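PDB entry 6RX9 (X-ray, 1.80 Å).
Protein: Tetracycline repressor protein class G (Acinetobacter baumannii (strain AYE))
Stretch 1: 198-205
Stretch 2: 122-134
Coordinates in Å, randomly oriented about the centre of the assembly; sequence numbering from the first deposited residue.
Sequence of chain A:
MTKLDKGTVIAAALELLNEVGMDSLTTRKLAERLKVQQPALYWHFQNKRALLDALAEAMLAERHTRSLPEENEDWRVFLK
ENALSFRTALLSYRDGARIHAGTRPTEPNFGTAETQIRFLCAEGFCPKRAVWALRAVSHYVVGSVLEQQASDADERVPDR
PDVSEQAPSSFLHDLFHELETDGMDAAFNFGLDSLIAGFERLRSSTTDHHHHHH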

ATOM      1  N   GLY A 198       8.538  18.188  -1.320  1.00 35.71           N
ATOM      2  CA  GLY A 198       7.462  18.572  -2.255  1.00 36.31           C
ATOM      3  C   GLY A 198       6.349  19.355  -1.578  1.00 37.10           C
ATOM      4  O   GLY A 198       5.817  20.282  -2.216  1.00 37.56           O
ATOM      5  N   PHE A 199       5.986  18.994  -0.343  1.00 37.39           N
ATOM      6  CA  PHE A 199       4.936  19.688   0.450  1.00 39.16           C
ATOM      7  C   PHE A 199       5.313  21.161   0.638  1.00 41.54           C
ATOM      8  O   PHE A 199       4.409  22.011   0.544  1.00 42.49           O
ATOM      9  CB  PHE A 199       4.716  19.019   1.810  1.00 38.16           C
ATOM     10  CG  PHE A 199       4.121  17.632   1.767  1.00 36.87           C
ATOM     11  CD1 PHE A 199       3.282  17.236   0.736  1.00 36.64           C
ATOM     12  CD2 PHE A 199       4.381  16.731   2.788  1.00 36.08           C
ATOM     13  CE1 PHE A 199       2.735  15.962   0.720  1.00 35.78           C
ATOM     14  CE2 PHE A 199       3.830  15.459   2.770  1.00 35.49           C
ATOM     15  CZ  PHE A 199       3.009  15.078   1.736  1.00 35.11           C
ATOM     16  N   GLU A 200       6.600  21.448   0.868  1.00 44.16           N
ATOM     17  CA  GLU A 200       7.127  22.814   1.151  1.00 47.39           C
ATOM     18  C   GLU A 200       6.536  23.829   0.164  1.00 49.20           C
ATOM     19  O   GLU A 200       6.093  24.900   0.624  1.00 50.13           O
ATOM     20  CB  GLU A 200       8.655  22.855   1.071  1.00 48.84           C
ATOM     21  CG  GLU A 200       9.355  21.929   2.049  1.00 49.69           C
ATOM     22  CD  GLU A 200      10.714  22.409   2.531  1.00 51.92           C
ATOM     23  OE1 GLU A 200      10.777  23.516   3.106  1.00 54.11           O
ATOM     24  OE2 GLU A 200      11.703  21.671   2.343  1.00 53.14           O
ATOM     25  N   ARG A 201       6.509  23.495  -1.133  1.00 50.22           N
ATOM     26  CA  ARG A 201       6.104  24.417  -2.233  1.00 52.25           C
ATOM     27  C   ARG A 201       4.582  24.369  -2.437  1.00 52.11           C
ATOM     28  O   ARG A 201       4.024  25.404  -2.844  1.00 53.50           O
ATOM     29  CB  ARG A 201       6.795  24.104  -3.570  1.00 53.63           C
ATOM     30  CG  ARG A 201       7.801  22.958  -3.564  1.00 53.86           C
ATOM     31  CD  ARG A 201       9.203  23.404  -3.185  1.00 55.45           C
ATOM     32  NE  ARG A 201       9.871  22.508  -2.249  1.00 55.92           N
ATOM     33  CZ  ARG A 201      11.079  22.719  -1.726  1.00 56.99           C
ATOM     34  NH1 ARG A 201      11.774  23.798  -2.051  1.00 58.23           N
ATOM     35  NH2 ARG A 201      11.591  21.846  -0.874  1.00 56.66           N
ATOM     36  N   LEU A 202       3.936  23.224  -2.184  1.00 50.34           N
ATOM     37  CA  LEU A 202       2.500  22.995  -2.511  1.00 50.63           C
ATOM     38  C   LEU A 202       1.616  23.130  -1.261  1.00 51.10           C
ATOM     39  O   LEU A 202       0.420  22.817  -1.375  1.00 50.22           O
ATOM     40  CB  LEU A 202       2.346  21.607  -3.143  1.00 49.48           C
ATOM     41  CG  LEU A 202       3.217  21.333  -4.370  1.00 49.32           C
ATOM     42  CD1 LEU A 202       2.826  20.015  -5.022  1.00 48.63           C
ATOM     43  CD2 LEU A 202       3.123  22.471  -5.378  1.00 50.68           C
ATOM     44  N   ARG A 203       2.166  23.614  -0.141  1.00 52.36           N
ATOM     45  CA  ARG A 203       1.470  23.752   1.172  1.00 54.38           C
ATOM     46  C   ARG A 203       0.108  24.441   1.011  1.00 56.49           C
ATOM     47  O   ARG A 203      -0.861  23.971   1.636  1.00 55.75           O
ATOM     48  CB  ARG A 203       2.320  24.562   2.158  1.00 55.17           C
ATOM     49  CG  ARG A 203       3.401  23.755   2.859  1.00 54.36           C
ATOM     50  CD  ARG A 203       4.067  24.548   3.963  1.00 55.35           C
ATOM     51  NE  ARG A 203       4.869  25.644   3.436  1.00 56.35           N
ATOM     52  CZ  ARG A 203       5.511  26.538   4.181  1.00 57.72           C
ATOM     53  NH1 ARG A 203       5.450  26.474   5.501  1.00 58.13           N
ATOM     54  NH2 ARG A 203       6.213  27.497   3.601  1.00 59.00           N
ATOM     55  N   SER A 204       0.046  25.532   0.240  1.00 59.82           N
ATOM     56  CA  SER A 204      -1.165  26.379   0.063  1.00 63.15           C
ATOM     57  C   SER A 204      -1.392  26.689  -1.422  1.00 64.90           C
ATOM     58  O   SER A 204      -0.411  26.648  -2.196  1.00 64.63           O
ATOM     59  CB  SER A 204      -1.057  27.646   0.873  1.00 64.99           C
ATOM     60  OG  SER A 204      -0.054  28.501   0.344  1.00 65.87           O
ATOM     61  N   SER A 205      -2.642  26.993  -1.788  1.00 67.38           N
ATOM     62  CA  SER A 205      -3.073  27.382  -3.157  1.00 68.77           C
ATOM     63  C   SER A 205      -2.758  28.862  -3.396  1.00 70.64           C
ATOM     64  O   SER A 205      -2.060  29.213  -4.348  1.00 71.48           O
ATOM     65  CB  SER A 205      -4.540  27.096  -3.364  1.00 70.19           C
ATOM     66  OG  SER A 205      -4.943  27.437  -4.682  1.00 71.56           O
TER
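Stretch 2 122-134: AEGFCPKRAVWAL

How do the two backbones run? Stretch 1 arrives already helical at Gly198, and by Ser204 the backbone is extended. Stretch 2 leaves a helix at Glu123, turns through Gly124 with positive phi, extends at Phe125 and Cys126, and re-enters a helix at Pro127. The two helical segments run roughly antiparallel, but the pairing advances in step from Arg203-Phe125 to Ser204-Cys126. The stretches come nearest at Arg203 and Phe125, their CA atoms 4.6 Å apart.

What ties the backbones together? Arg203 O accepts from Cys126 N at 3.3 Å; the bond is near-linear at 163°, and the same oxygen takes a CA-H...O contact from Phe125 CA at 3.5 Å, so one carbonyl holds two successive residues. Cys126 also caps its own helix, its SG accepting from Arg129 N at 3.5 Å.

Where do the arginines reach? Arg129 NH1 donates to Leu202 O at 2.9 Å, using the edge of its guanidinium, while Ser204 O and Ser205 N lie over one face. In return, Arg203 NH1 makes a weak hydrogen bond to Glu123 O at 2.8 Å.

What fills the apolar side? Arg203 CG sits over the Phe125 ring, 3.8 Å from its centroid. Ala133 CB covers a face of the Phe199 ring, also 3.8 Å from the centroid, and Phe199 CB meets Phe125 CZ at 4.0 Å.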

ATOM      1  N   ALA A 122      -1.251  25.975  11.118  1.00 48.94           N
ATOM      2  CA  ALA A 122      -0.379  26.945  11.826  1.00 50.34           C
ATOM      3  C   ALA A 122       0.978  27.046  11.113  1.00 49.38           C
ATOM      4  O   ALA A 122       1.584  28.131  11.157  1.00 49.91           O
ATOM      5  CB  ALA A 122      -0.217  26.543  13.273  1.00 50.56           C
ATOM      6  N   GLU A 123       1.424  25.958  10.474  1.00 47.48           N
ATOM      7  CA  GLU A 123       2.752  25.842   9.807  1.00 47.01           C
ATOM      8  C   GLU A 123       2.654  26.234   8.324  1.00 47.31           C
ATOM      9  O   GLU A 123       3.668  26.073   7.613  1.00 47.25           O
ATOM     10  CB  GLU A 123       3.303  24.423   9.979  1.00 45.35           C
ATOM     11  CG  GLU A 123       3.850  24.145  11.371  1.00 45.81           C
ATOM     12  CD  GLU A 123       5.181  24.819  11.669  1.00 47.22           C
ATOM     13  OE1 GLU A 123       5.165  25.997  12.076  1.00 48.24           O
ATOM     14  OE2 GLU A 123       6.233  24.169  11.481  1.00 46.58           O
ATOM     15  N   GLY A 124       1.495  26.724   7.870  1.00 48.22           N
ATOM     16  CA  GLY A 124       1.328  27.355   6.545  1.00 48.84           C
ATOM     17  C   GLY A 124       0.646  26.456   5.523  1.00 48.22           C
ATOM     18  O   GLY A 124       0.637  26.839   4.337  1.00 48.60           O
ATOM     19  N   PHE A 125       0.097  25.308   5.939  1.00 47.59           N
ATOM     20  CA  PHE A 125      -0.778  24.449   5.095  1.00 47.09           C
ATOM     21  C   PHE A 125      -2.197  25.027   5.097  1.00 49.01           C
ATOM     22  O   PHE A 125      -2.606  25.595   6.125  1.00 50.32           O
ATOM     23  CB  PHE A 125      -0.828  23.006   5.606  1.00 45.79           C
ATOM     24  CG  PHE A 125       0.388  22.166   5.313  1.00 44.48           C
ATOM     25  CD1 PHE A 125       1.546  22.303   6.062  1.00 44.59           C
ATOM     26  CD2 PHE A 125       0.366  21.217   4.301  1.00 43.73           C
ATOM     27  CE1 PHE A 125       2.661  21.522   5.795  1.00 43.59           C
ATOM     28  CE2 PHE A 125       1.480  20.435   4.037  1.00 42.55           C
ATOM     29  CZ  PHE A 125       2.624  20.586   4.786  1.00 42.59           C
ATOM     30  N   CYS A 126      -2.926  24.884   3.987  1.00 49.52           N
ATOM     31  CA  CYS A 126      -4.398  25.094   3.936  1.00 51.26           C
ATOM     32  C   CYS A 126      -5.069  23.815   4.434  1.00 49.90           C
ATOM     33  O   CYS A 126      -4.529  22.727   4.239  1.00 47.82           O
ATOM     34  CB  CYS A 126      -4.865  25.482   2.536  1.00 52.88           C
ATOM     35  SG  CYS A 126      -5.580  24.113   1.591  1.00 53.40           S
ATOM     36  N   PRO A 127      -6.238  23.897   5.114  1.00 50.61           N
ATOM     37  CA  PRO A 127      -6.869  22.726   5.730  1.00 49.64           C
ATOM     38  C   PRO A 127      -6.970  21.478   4.835  1.00 47.93           C
ATOM     39  O   PRO A 127      -6.666  20.396   5.313  1.00 45.59           O
ATOM     40  CB  PRO A 127      -8.278  23.237   6.065  1.00 51.92           C
ATOM     41  CG  PRO A 127      -8.072  24.709   6.336  1.00 53.67           C
ATOM     42  CD  PRO A 127      -7.008  25.133   5.346  1.00 53.06           C
ATOM     43  N   LYS A 128      -7.412  21.654   3.584  1.00 48.36           N
ATOM     44  CA  LYS A 128      -7.528  20.571   2.569  1.00 47.21           C
ATOM     45  C   LYS A 128      -6.175  19.874   2.403  1.00 44.47           C
ATOM     46  O   LYS A 128      -6.122  18.636   2.526  1.00 42.65           O
ATOM     47  CB  LYS A 128      -7.930  21.120   1.197  1.00 48.82           C
ATOM     48  CG  LYS A 128      -9.421  21.269   0.941  1.00 51.37           C
ATOM     49  CD  LYS A 128      -9.714  21.500  -0.530  1.00 52.61           C
ATOM     50  CE  LYS A 128     -10.967  22.308  -0.785  1.00 55.56           C
ATOM     51  NZ  LYS A 128     -10.869  23.080  -2.046  1.00 56.95           N
ATOM     52  N   ARG A 129      -5.137  20.661   2.110  1.00 43.81           N
ATOM     53  CA  ARG A 129      -3.792  20.171   1.713  1.00 42.16           C
ATOM     54  C   ARG A 129      -3.100  19.543   2.926  1.00 40.33           C
ATOM     55  O   ARG A 129      -2.305  18.610   2.717  1.00 38.42           O
ATOM     56  CB  ARG A 129      -2.995  21.305   1.060  1.00 43.43           C
ATOM     57  CG  ARG A 129      -3.513  21.668  -0.324  1.00 45.12           C
ATOM     58  CD  ARG A 129      -2.954  22.960  -0.883  1.00 46.80           C
ATOM     59  NE  ARG A 129      -3.556  23.279  -2.174  1.00 48.48           N
ATOM     60  CZ  ARG A 129      -2.932  23.271  -3.354  1.00 49.04           C
ATOM     61  NH1 ARG A 129      -1.647  22.969  -3.448  1.00 48.16           N
ATOM     62  NH2 ARG A 129      -3.606  23.585  -4.448  1.00 50.53           N
ATOM     63  N   ALA A 130      -3.418  20.005   4.141  1.00 39.94           N
ATOM     64  CA  ALA A 130      -2.978  19.381   5.412  1.00 38.89           C
ATOM     65  C   ALA A 130      -3.457  17.923   5.455  1.00 37.44           C
ATOM     66  O   ALA A 130      -2.628  17.038   5.726  1.00 36.03           O
ATOM     67  CB  ALA A 130      -3.488  20.169   6.594  1.00 40.36           C
ATOM     68  N   VAL A 131      -4.744  17.682   5.178  1.00 37.74           N
ATOM     69  CA  VAL A 131      -5.352  16.317   5.187  1.00 36.77           C
ATOM     70  C   VAL A 131      -4.734  15.492   4.047  1.00 35.35           C
ATOM     71  O   VAL A 131      -4.391  14.322   4.294  1.00 33.96           O
ATOM     72  CB  VAL A 131      -6.889  16.359   5.090  1.00 37.98           C
ATOM     73  CG1 VAL A 131      -7.480  14.966   4.924  1.00 37.35           C
ATOM     74  CG2 VAL A 131      -7.511  17.059   6.292  1.00 39.39           C
ATOM     75  N   TRP A 132      -4.599  16.079   2.852  1.00 35.66           N
ATOM     76  CA  TRP A 132      -4.011  15.406   1.659  1.00 34.81           C
ATOM     77  C   TRP A 132      -2.570  14.970   1.954  1.00 33.66           C
ATOM     78  O   TRP A 132      -2.193  13.869   1.520  1.00 32.14           O
ATOM     79  CB  TRP A 132      -4.070  16.303   0.419  1.00 35.57           C
ATOM     80  CG  TRP A 132      -5.443  16.506  -0.143  1.00 36.90           C
ATOM     81  CD1 TRP A 132      -6.567  15.780   0.128  1.00 37.39           C
ATOM     82  CD2 TRP A 132      -5.828  17.489  -1.119  1.00 38.15           C
ATOM     83  NE1 TRP A 132      -7.627  16.260  -0.593  1.00 38.85           N
ATOM     84  CE2 TRP A 132      -7.203  17.304  -1.370  1.00 39.41           C
ATOM     85  CE3 TRP A 132      -5.149  18.509  -1.796  1.00 38.58           C
ATOM     86  CZ2 TRP A 132      -7.909  18.104  -2.267  1.00 41.09           C
ATOM     87  CZ3 TRP A 132      -5.846  19.297  -2.685  1.00 40.21           C
ATOM     88  CH2 TRP A 132      -7.208  19.095  -2.915  1.00 41.42           C
ATOM     89  N   ALA A 133      -1.800  15.814   2.653  1.00 33.53           N
ATOM     90  CA  ALA A 133      -0.383  15.576   3.016  1.00 32.83           C
ATOM     91  C   ALA A 133      -0.285  14.421   4.019  1.00 32.13           C
ATOM     92  O   ALA A 133       0.517  13.500   3.784  1.00 31.24           O
ATOM     93  CB  ALA A 133       0.232  16.840   3.568  1.00 33.52           C
ATOM     94  N   LEU A 134      -1.077  14.464   5.094  1.00 32.66           N
ATOM     95  CA  LEU A 134      -1.104  13.400   6.135  1.00 32.38           C
ATOM     96  C   LEU A 134      -1.457  12.058   5.481  1.00 32.03           C
ATOM     97  O   LEU A 134      -0.773  11.059   5.776  1.00 31.35           O
ATOM     98  CB  LEU A 134      -2.108  13.781   7.228  1.00 33.23           C
ATOM     99  CG  LEU A 134      -1.676  14.933   8.136  1.00 34.12           C
ATOM    100  CD1 LEU A 134      -2.848  15.454   8.949  1.00 35.37           C
ATOM    101  CD2 LEU A 134      -0.541  14.509   9.054  1.00 33.91           C
TER